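Local atomic coordinates of phytoene synthase (Enterococcus hirae, PDB entry 5IYS), a protein that probably joins two farnesyl diphosphate molecules head to head with the help of magnesium, as dehydrosqualene and squalene synthases do. Residues K39-S44 against T235-Q240; Y18-I23 against S29-F34; E229-I234 against A241-A246. All coordinates share one frame; numbering follows the deposited sequence.

In the fold
The three contacts sit in the all-helical terpene synthase fold, and two share helix 236-258. Interaction 1 lies toward the surface, over a buried cysteine, where the first turns of helices 39-60 and 236-258 are bridged by one lysine, a long salt bridge and a water. Interaction 3 is fully buried and apolar: it packs the chain just before helix 236-258 against the second and third turns of that helix. Interaction 2, partly buried, mixes both chemistries, with a phenol-carboxylate contact on one flank and apolar packing of an isoleucine on two aromatic residues on the other. Alanines of 241-246 meet Phe30, Ala33 and Phe34, so interactions 2 and 3 adjoin beside the bound farnesyl thiodiphosphates.

Interaction 1: K39-S44 against T235-Q240; sequences KRKAQS and TEDCRQ
In this all-helical terpene synthase fold the N-terminal turns of two helices, 39-60 and 236-258, approach each other near the surface, and Lys41 of the first spans the gap to Asp237 and Cys238 in the opening residues of the second and to Thr235 just before it. The backbones stay well apart, with CA of Lys41 8.7 Å from CA of Cys238, so a long side chain is needed. Lysine suits the place: its methylenes can lie against a buried sulfur while its ammonium group reaches a carboxylate nearer solvent. CG lies beside the backbone N (chi1 -79°) and the chain beyond it is extended, which carries NZ across to the other helix. On the way Lys41 CD passes Cys238 SG at 3.8 Å, and NZ itself ends 3.6 Å from that same sulfur.

Asp237 comes to the ammonium end of the lysine, the two side chains crossing at about a right angle. Its OD1 faces Lys41 NZ at 3.9 Å in a long, mainly electrostatic salt bridge. A water links the other oxygen: it accepts from Lys41 NZ at 3.2 Å and donates to Asp237 OD2 at 2.5 Å. Leu37 and Pro38, from the connection leading into helix 39-60, cover Cys238 and Asp237, while Thr235 adds a marginal contact through its methyl. That methyl, Thr235 CG2, stands 4.2 Å from Lys41 NZ.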
loop_
_atom_site.group_PDB
_atom_site.type_symbol
_atom_site.label_atom_id
_atom_site.label_comp_id
_atom_site.label_asym_id
_atom_site.label_seq_id
_atom_site.Cartn_x
_atom_site.Cartn_y
_atom_site.Cartn_z
ATOM N N LYS A 39 4.997 -6.212 19.502
ATOM C CA LYS A 39 5.698 -4.935 19.425
ATOM C C LYS A 39 6.836 -4.963 18.402
ATOM O O LYS A 39 6.928 -4.063 17.595
ATOM C CB LYS A 39 6.265 -4.546 20.802
ATOM C CG LYS A 39 6.930 -3.168 20.836
ATOM C CD LYS A 39 7.182 -2.643 22.260
ATOM C CE LYS A 39 7.893 -1.274 22.226
ATOM N NZ LYS A 39 8.699 -0.898 23.447
ATOM N N ARG A 40 7.721 -5.962 18.462
ATOM C CA ARG A 40 8.880 -5.983 17.579
ATOM C C ARG A 40 8.540 -6.164 16.109
ATOM O O ARG A 40 9.195 -5.566 15.240
ATOM C CB ARG A 40 9.942 -6.975 18.043
ATOM C CG ARG A 40 10.523 -6.565 19.387
ATOM C CD ARG A 40 11.285 -7.674 20.120
ATOM N NE ARG A 40 11.581 -7.154 21.447
ATOM C CZ ARG A 40 12.803 -6.956 21.941
ATOM N NH1 ARG A 40 13.888 -7.449 21.341
ATOM N NH2 ARG A 40 12.920 -6.262 23.061
ATOM N N LYS A 41 7.503 -6.953 15.840
ATOM C CA LYS A 41 6.994 -7.058 14.472
ATOM C C LYS A 41 6.333 -5.769 14.029
ATOM O O LYS A 41 6.570 -5.281 12.919
ATOM C CB LYS A 41 6.041 -8.259 14.333
ATOM C CG LYS A 41 6.812 -9.571 14.210
ATOM C CD LYS A 41 5.869 -10.760 14.090
ATOM C CE LYS A 41 6.609 -11.996 13.561
ATOM N NZ LYS A 41 5.658 -13.162 13.631
ATOM N N ALA A 42 5.586 -5.137 14.929
ATOM C CA ALA A 42 4.989 -3.869 14.560
ATOM C C ALA A 42 6.069 -2.820 14.237
ATOM O O ALA A 42 5.977 -2.085 13.257
ATOM C CB ALA A 42 4.051 -3.376 15.687
ATOM N N GLN A 43 7.103 -2.745 15.050
ATOM C CA GLN A 43 8.149 -1.728 14.813
ATOM C C GLN A 43 8.861 -2.025 13.499
ATOM O O GLN A 43 9.295 -1.132 12.804
ATOM C CB GLN A 43 9.191 -1.834 15.930
ATOM C CG GLN A 43 8.651 -1.336 17.275
ATOM C CD GLN A 43 9.667 -1.569 18.377
ATOM O OE1 GLN A 43 10.004 -2.705 18.690
ATOM N NE2 GLN A 43 10.213 -0.491 18.904
ATOM N N SER A 44 8.962 -3.303 13.156
ATOM C CA SER A 44 9.575 -3.728 11.899
ATOM C C SER A 44 8.723 -3.255 10.724
ATOM O O SER A 44 9.254 -2.729 9.761
ATOM C CB SER A 44 9.756 -5.246 11.865
ATOM O OG SER A 44 10.636 -5.677 12.912
ATOM N N THR A 235 1.139 -16.269 10.312
ATOM C CA THR A 235 1.326 -16.531 11.747
ATOM C C THR A 235 0.142 -16.027 12.588
ATOM O O THR A 235 -0.422 -14.970 12.318
ATOM C CB THR A 235 2.630 -15.901 12.245
ATOM O OG1 THR A 235 3.704 -16.396 11.449
ATOM C CG2 THR A 235 2.890 -16.290 13.699
ATOM N N GLU A 236 -0.340 -16.861 13.500
ATOM C CA GLU A 236 -1.613 -16.589 14.177
ATOM C C GLU A 236 -1.659 -15.185 14.793
ATOM O O GLU A 236 -2.574 -14.396 14.496
ATOM C CB GLU A 236 -1.893 -17.608 15.275
ATOM C CG GLU A 236 -3.192 -17.293 16.005
ATOM C CD GLU A 236 -3.492 -18.305 17.093
ATOM O OE1 GLU A 236 -3.090 -19.478 16.912
ATOM O OE2 GLU A 236 -4.045 -17.910 18.149
ATOM N N ASP A 237 -0.613 -14.836 15.526
ATOM C CA ASP A 237 -0.524 -13.486 16.140
ATOM C C ASP A 237 -0.392 -12.291 15.186
ATOM O O ASP A 237 -0.439 -11.123 15.621
ATOM C CB ASP A 237 0.544 -13.442 17.246
ATOM C CG ASP A 237 1.985 -13.548 16.736
ATOM O OD1 ASP A 237 2.300 -13.415 15.530
ATOM O OD2 ASP A 237 2.871 -13.660 17.609
ATOM N N CYS A 238 -0.296 -12.576 13.883
ATOM C CA CYS A 238 -0.233 -11.531 12.846
ATOM C C CYS A 238 -1.530 -11.379 12.068
ATOM O O CYS A 238 -1.671 -10.483 11.240
ATOM C CB CYS A 238 0.911 -11.792 11.861
ATOM S SG CYS A 238 2.550 -11.745 12.639
ATOM N N ARG A 239 -2.463 -12.313 12.239
ATOM C CA ARG A 239 -3.671 -12.272 11.439
ATOM C C ARG A 239 -4.588 -11.078 11.671
ATOM O O ARG A 239 -5.166 -10.561 10.731
ATOM C CB ARG A 239 -4.471 -13.557 11.667
ATOM C CG ARG A 239 -3.747 -14.752 11.086
ATOM C CD ARG A 239 -4.636 -16.007 11.265
ATOM N NE ARG A 239 -3.802 -17.171 11.033
ATOM C CZ ARG A 239 -4.018 -18.370 11.550
ATOM N NH1 ARG A 239 -5.043 -18.568 12.365
ATOM N NH2 ARG A 239 -3.225 -19.373 11.194
ATOM N N GLN A 240 -4.868 -10.762 12.929
ATOM C CA GLN A 240 -5.779 -9.660 13.261
ATOM C C GLN A 240 -5.265 -8.355 12.646
ATOM O O GLN A 240 -6.026 -7.608 12.015
ATOM C CB GLN A 240 -5.844 -9.545 14.791
ATOM C CG GLN A 240 -6.670 -8.393 15.357
ATOM C CD GLN A 240 -8.124 -8.410 14.935
ATOM O OE1 GLN A 240 -8.758 -9.476 14.845
ATOM N NE2 GLN A 240 -8.697 -7.222 14.807
HETATM O O HOH W 1 5.102 -14.240 16.628
#

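Interaction 2: Y18-I23 against S29-F34; sequences YCESII and SFYLAF. With FPS (S-[(2E,6E)-3,7,11-trimethyldodeca-2,6,10-trienyl] trihydrogen thiodiphosphate), chain G.
Glu20 on helix 13-26 and Tyr31 on helix 28-34 join their side chains through a hydrogen bond, with Tyr31 OH donating to Glu20 OE2 over 2.4 Å, a length so short that its detail is doubtful and may partly reflect coordinate error. The axes of segments 18-23 and 29-34 run at 121° to each other and come no closer than 10.1 Å, a separation that favours long side chains. Glutamate and tyrosine meet this need: Glu20 CG is anti to the backbone N (chi1 -178°) and the chain stays extended, while the phenol holds its hydroxyl a full ring's length from the backbone. OE2 comes in at the edge of the tyrosine ring, near its plane, and the carboxylate plane is turned 58° from the ring. The glutamate methylene joins in, with CG 3.9 Å from Tyr31 CE1.

This flank is the more open one, since both Glu20 and Tyr31 keep some solvent exposure. On the inner flank Ile23 is buried and fills the angle between the helices with both of its branches. CG2 approaches Tyr31 CD1 obliquely at 3.9 Å; CD1, at the end of the longer branch, lies 4.1 Å from Phe30 CB. A branched aliphatic residue suits this wedge because it can touch two neighbours at once, and Tyr46 and Tyr49 of helix 39-60 close over it.

Phe30 then turns its ring away from the isoleucine and into the pocket of the bound farnesyl thiodiphosphate. CE2 at the ring edge lies 3.4 Å from ligand C2, and the ring of Tyr249 meets it with nearly parallel planes. Helices enclosing a prenyl pocket fit the all-helical terpene synthase fold.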
loop_
_atom_site.group_PDB
_atom_site.type_symbol
_atom_site.label_atom_id
_atom_site.label_comp_id
_atom_site.label_asym_id
_atom_site.label_seq_id
_atom_site.Cartn_x
_atom_site.Cartn_y
_atom_site.Cartn_z
ATOM N N TYR A 18 11.747 6.918 15.424
ATOM C CA TYR A 18 11.681 7.769 14.253
ATOM C C TYR A 18 10.690 7.232 13.220
ATOM O O TYR A 18 9.849 7.966 12.680
ATOM C CB TYR A 18 13.074 7.924 13.651
ATOM C CG TYR A 18 13.090 8.651 12.339
ATOM C CD1 TYR A 18 13.302 10.028 12.288
ATOM C CD2 TYR A 18 12.960 7.962 11.150
ATOM C CE1 TYR A 18 13.351 10.691 11.078
ATOM C CE2 TYR A 18 13.009 8.614 9.936
ATOM C CZ TYR A 18 13.220 9.973 9.906
ATOM O OH TYR A 18 13.255 10.596 8.677
ATOM N N CYS A 19 10.845 5.950 12.882
ATOM C CA CYS A 19 9.892 5.292 11.989
ATOM C C CYS A 19 8.450 5.244 12.507
ATOM O O CYS A 19 7.517 5.476 11.744
ATOM C CB CYS A 19 10.390 3.883 11.622
ATOM S SG CYS A 19 12.059 3.849 10.896
ATOM N N GLU A 20 8.252 4.925 13.784
ATOM C CA GLU A 20 6.884 4.898 14.346
ATOM C C GLU A 20 6.182 6.229 14.177
ATOM O O GLU A 20 4.992 6.327 13.837
ATOM C CB GLU A 20 6.890 4.510 15.834
ATOM C CG GLU A 20 5.474 4.428 16.419
ATOM C CD GLU A 20 5.368 3.602 17.674
ATOM O OE1 GLU A 20 6.379 2.964 18.069
ATOM O OE2 GLU A 20 4.233 3.552 18.208
ATOM N N SER A 21 6.930 7.309 14.393
ATOM C CA SER A 21 6.291 8.592 14.307
ATOM C C SER A 21 5.891 8.874 12.862
ATOM O O SER A 21 4.840 9.467 12.588
ATOM C CB SER A 21 7.272 9.644 14.846
ATOM O OG SER A 21 6.698 10.913 14.693
ATOM N N ILE A 22 6.714 8.438 11.915
ATOM C CA ILE A 22 6.379 8.640 10.513
ATOM C C ILE A 22 5.044 7.960 10.149
ATOM O O ILE A 22 4.166 8.581 9.539
ATOM C CB ILE A 22 7.543 8.215 9.580
ATOM C CG1 ILE A 22 8.612 9.320 9.603
ATOM C CG2 ILE A 22 7.029 7.954 8.129
ATOM C CD1 ILE A 22 9.935 8.983 8.951
ATOM N N ILE A 23 4.880 6.688 10.500
ATOM C CA ILE A 23 3.606 6.047 10.150
ATOM C C ILE A 23 2.416 6.622 10.931
ATOM O O ILE A 23 1.361 6.887 10.346
ATOM C CB ILE A 23 3.676 4.498 10.191
ATOM C CG1 ILE A 23 2.415 3.878 9.577
ATOM C CG2 ILE A 23 3.875 3.998 11.637
ATOM C CD1 ILE A 23 2.520 2.325 9.518
ATOM N N SER A 29 -4.644 4.798 9.530
ATOM C CA SER A 29 -5.158 3.455 9.219
ATOM C C SER A 29 -4.153 2.325 9.422
ATOM O O SER A 29 -4.455 1.330 10.063
ATOM C CB SER A 29 -5.646 3.364 7.774
ATOM O OG SER A 29 -6.879 4.048 7.578
ATOM N N PHE A 30 -3.003 2.419 8.768
ATOM C CA PHE A 30 -2.023 1.332 8.840
ATOM C C PHE A 30 -1.354 1.319 10.204
ATOM O O PHE A 30 -0.987 0.268 10.703
ATOM C CB PHE A 30 -1.007 1.470 7.701
ATOM C CG PHE A 30 -1.542 1.034 6.355
ATOM C CD1 PHE A 30 -2.338 -0.092 6.241
ATOM C CD2 PHE A 30 -1.221 1.731 5.201
ATOM C CE1 PHE A 30 -2.836 -0.493 4.992
ATOM C CE2 PHE A 30 -1.683 1.320 3.948
ATOM C CZ PHE A 30 -2.499 0.204 3.845
ATOM N N TYR A 31 -1.227 2.479 10.845
ATOM C CA TYR A 31 -0.721 2.504 12.210
ATOM C C TYR A 31 -1.668 1.780 13.141
ATOM O O TYR A 31 -1.224 0.972 13.940
ATOM C CB TYR A 31 -0.522 3.950 12.742
ATOM C CG TYR A 31 0.098 4.001 14.117
ATOM C CD1 TYR A 31 1.249 3.279 14.409
ATOM C CD2 TYR A 31 -0.369 4.892 15.089
ATOM C CE1 TYR A 31 1.826 3.304 15.656
ATOM C CE2 TYR A 31 0.234 4.960 16.340
ATOM C CZ TYR A 31 1.346 4.189 16.607
ATOM O OH TYR A 31 1.948 4.252 17.850
ATOM N N LEU A 32 -2.967 2.074 13.051
ATOM C CA LEU A 32 -3.946 1.388 13.903
ATOM C C LEU A 32 -3.935 -0.118 13.612
ATOM O O LEU A 32 -3.807 -0.940 14.529
ATOM C CB LEU A 32 -5.343 1.919 13.583
ATOM C CG LEU A 32 -6.486 1.210 14.328
ATOM C CD1 LEU A 32 -6.183 1.300 15.818
ATOM C CD2 LEU A 32 -7.797 1.924 14.001
ATOM N N ALA A 33 -4.006 -0.482 12.332
ATOM C CA ALA A 33 -4.085 -1.895 11.970
ATOM C C ALA A 33 -2.822 -2.631 12.434
ATOM O O ALA A 33 -2.907 -3.609 13.182
ATOM C CB ALA A 33 -4.266 -2.032 10.481
ATOM N N PHE A 34 -1.641 -2.132 12.068
ATOM C CA PHE A 34 -0.415 -2.874 12.354
ATOM C C PHE A 34 0.057 -2.798 13.776
ATOM O O PHE A 34 0.886 -3.589 14.200
ATOM C CB PHE A 34 0.700 -2.572 11.341
ATOM C CG PHE A 34 0.452 -3.195 9.985
ATOM C CD1 PHE A 34 0.417 -4.570 9.853
ATOM C CD2 PHE A 34 0.082 -2.414 8.897
ATOM C CE1 PHE A 34 0.135 -5.160 8.612
ATOM C CE2 PHE A 34 -0.164 -2.985 7.642
ATOM C CZ PHE A 34 -0.125 -4.360 7.493
HETATM C C1 FPS G . -1.465 3.360 0.970
HETATM S S1 FPS G . -0.134 4.083 1.854
HETATM C C2 FPS G . -0.943 1.966 0.676
HETATM C C3 FPS G . -1.204 1.276 -0.448
HETATM C C4 FPS G . -2.088 1.852 -1.514
HETATM C C5 FPS G . -0.643 -0.116 -0.663
HETATM C C6 FPS G . 0.239 -0.641 0.469
HETATM C C7 FPS G . 0.394 -2.140 0.302
HETATM C C8 FPS G . 0.446 -2.977 1.353
HETATM C C10 FPS G . 0.727 -4.436 1.064
HETATM C C9 FPS G . 0.309 -2.517 2.785
HETATM C C11 FPS G . -0.387 -5.292 1.673
HETATM C C12 FPS G . -0.053 -6.771 1.564
HETATM C C13 FPS G . 0.554 -7.495 2.531
HETATM C C14 FPS G . 0.804 -8.967 2.320
HETATM C C15 FPS G . 0.968 -6.887 3.846
HETATM P PA FPS G . -0.750 5.717 2.954
HETATM O O1A FPS G . 0.112 5.933 4.119
HETATM O O2A FPS G . -0.427 6.920 1.921
HETATM O O3A FPS G . -2.316 5.804 3.251
HETATM P PB FPS G . -3.215 6.520 2.102
HETATM O O1B FPS G . -3.421 7.975 2.421
HETATM O O2B FPS G . -4.464 5.670 2.068
HETATM O O3B FPS G . -2.588 6.483 0.726
#

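Interaction 3: E229-I234 against A241-A246; sequences EMFPLI and ALASAA
Residues 231-233 form a 3-10 turn, after which the chain leads through Ile234 into helix 236-258, whose residues 241-246 it faces, with CA of Phe231 8.5 Å from CA of Ala243 and CA of Ile234 8.9 Å from CA of Leu242. Leu242 fills the space between. Its CG stands anti to the backbone N (chi1 173°), which directs the branched end at the turn, and the single methyl CD2 meets three partners.

Phe231 CE1 lies 3.7 Å from this methyl, the leucine coming at the ring obliquely. Ile234 CD1 reaches CD2 at the same 3.7 Å, its side chain crossing the leucine at about a right angle, and Met230 CE completes the group at a looser 4.3 Å. Flexible methionine and branched isoleucine and leucine suit such a place because their methyl groups can fit around one another without bringing in a strong hydrogen-bonding group.

The phenylalanine also reaches the neighbouring helix residue: its CZ is 3.7 Å from Ala243 CB. A small residue suits this point, as its lone methyl lets the ring come close to the helix backbone, with CZ 3.9 Å from Ala243 CA. Phe228 meets the Phe231 ring as well, and Tyr285 of helix 272-287 packs on it.

Every touching residue is buried, and Leu161 of helix 155-172 lies against both Met230 and Leu242. Leu242 is also a residue of the prenyl pocket and touches a bound farnesyl thiodiphosphate, so the same side chain touches both the turn and the ligand. The contact thus joins the hydrophobic core of the helical bundle to the apolar wall of its ligand pocket.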
loop_
_atom_site.group_PDB
_atom_site.type_symbol
_atom_site.label_atom_id
_atom_site.label_comp_id
_atom_site.label_asym_id
_atom_site.label_seq_id
_atom_site.Cartn_x
_atom_site.Cartn_y
_atom_site.Cartn_z
ATOM N N GLU A 229 -6.984 -15.935 0.958
ATOM C CA GLU A 229 -6.547 -17.322 0.936
ATOM C C GLU A 229 -5.245 -17.569 1.711
ATOM O O GLU A 229 -5.008 -18.675 2.223
ATOM C CB GLU A 229 -6.332 -17.709 -0.518
ATOM C CG GLU A 229 -5.848 -19.112 -0.742
ATOM C CD GLU A 229 -5.726 -19.400 -2.238
ATOM O OE1 GLU A 229 -6.733 -19.197 -2.961
ATOM O OE2 GLU A 229 -4.616 -19.784 -2.675
ATOM N N MET A 230 -4.432 -16.524 1.876
ATOM C CA MET A 230 -3.184 -16.695 2.627
ATOM C C MET A 230 -3.375 -16.877 4.126
ATOM O O MET A 230 -2.448 -17.298 4.805
ATOM C CB MET A 230 -2.213 -15.544 2.363
ATOM C CG MET A 230 -2.654 -14.235 2.933
ATOM S SD MET A 230 -1.494 -12.929 2.410
ATOM C CE MET A 230 -2.704 -11.686 2.001
ATOM N N PHE A 231 -4.558 -16.596 4.669
ATOM C CA PHE A 231 -4.644 -16.522 6.142
ATOM C C PHE A 231 -4.172 -17.738 6.930
ATOM O O PHE A 231 -3.510 -17.605 7.975
ATOM C CB PHE A 231 -6.007 -16.000 6.628
ATOM C CG PHE A 231 -6.194 -14.512 6.403
ATOM C CD1 PHE A 231 -5.214 -13.612 6.788
ATOM C CD2 PHE A 231 -7.340 -14.019 5.789
ATOM C CE1 PHE A 231 -5.372 -12.241 6.568
ATOM C CE2 PHE A 231 -7.527 -12.649 5.598
ATOM C CZ PHE A 231 -6.515 -11.775 5.920
ATOM N N PRO A 232 -4.506 -18.956 6.448
ATOM C CA PRO A 232 -4.105 -20.114 7.231
ATOM C C PRO A 232 -2.598 -20.255 7.401
ATOM O O PRO A 232 -2.154 -20.954 8.322
ATOM C CB PRO A 232 -4.691 -21.303 6.445
ATOM C CG PRO A 232 -5.920 -20.705 5.751
ATOM C CD PRO A 232 -5.518 -19.265 5.427
ATOM N N LEU A 233 -1.814 -19.588 6.552
ATOM C CA LEU A 233 -0.359 -19.690 6.606
ATOM C C LEU A 233 0.251 -18.429 7.237
ATOM O O LEU A 233 1.461 -18.326 7.411
ATOM C CB LEU A 233 0.211 -19.787 5.192
ATOM C CG LEU A 233 -0.162 -21.107 4.503
ATOM C CD1 LEU A 233 0.427 -21.241 3.097
ATOM C CD2 LEU A 233 0.240 -22.249 5.416
ATOM N N ILE A 234 -0.587 -17.441 7.473
ATOM C CA ILE A 234 -0.146 -16.293 8.262
ATOM C C ILE A 234 0.022 -16.682 9.723
ATOM O O ILE A 234 -0.834 -17.362 10.302
ATOM C CB ILE A 234 -1.124 -15.153 8.124
ATOM C CG1 ILE A 234 -1.236 -14.747 6.652
ATOM C CG2 ILE A 234 -0.708 -13.947 9.019
ATOM C CD1 ILE A 234 -0.050 -13.937 6.166
ATOM N N ALA A 241 -3.963 -8.126 12.735
ATOM C CA ALA A 241 -3.381 -6.872 12.178
ATOM C C ALA A 241 -3.475 -6.841 10.653
ATOM O O ALA A 241 -3.897 -5.837 10.062
ATOM C CB ALA A 241 -1.917 -6.722 12.645
ATOM N N LEU A 242 -3.151 -7.954 9.995
ATOM C CA LEU A 242 -3.150 -7.922 8.547
ATOM C C LEU A 242 -4.568 -7.821 7.984
ATOM O O LEU A 242 -4.833 -7.087 7.042
ATOM C CB LEU A 242 -2.470 -9.194 8.018
ATOM C CG LEU A 242 -2.548 -9.377 6.503
ATOM C CD1 LEU A 242 -1.813 -8.318 5.740
ATOM C CD2 LEU A 242 -2.047 -10.791 6.124
ATOM N N ALA A 243 -5.488 -8.650 8.479
ATOM C CA ALA A 243 -6.883 -8.512 8.088
ATOM C C ALA A 243 -7.478 -7.139 8.382
ATOM O O ALA A 243 -8.220 -6.566 7.567
ATOM C CB ALA A 243 -7.705 -9.639 8.757
ATOM N N SER A 244 -7.153 -6.573 9.547
ATOM C CA SER A 244 -7.548 -5.186 9.842
ATOM C C SER A 244 -7.092 -4.205 8.765
ATOM O O SER A 244 -7.882 -3.376 8.265
ATOM C CB SER A 244 -7.037 -4.723 11.219
ATOM O OG SER A 244 -7.644 -5.509 12.220
ATOM N N ALA A 245 -5.819 -4.282 8.397
ATOM C CA ALA A 245 -5.335 -3.376 7.361
ATOM C C ALA A 245 -6.168 -3.537 6.084
ATOM O O ALA A 245 -6.567 -2.544 5.457
ATOM C CB ALA A 245 -3.850 -3.584 7.077
ATOM N N ALA A 246 -6.419 -4.786 5.688
ATOM C CA ALA A 246 -7.191 -5.055 4.498
ATOM C C ALA A 246 -8.621 -4.481 4.616
ATOM O O ALA A 246 -9.116 -3.906 3.651
ATOM C CB ALA A 246 -7.206 -6.596 4.207
#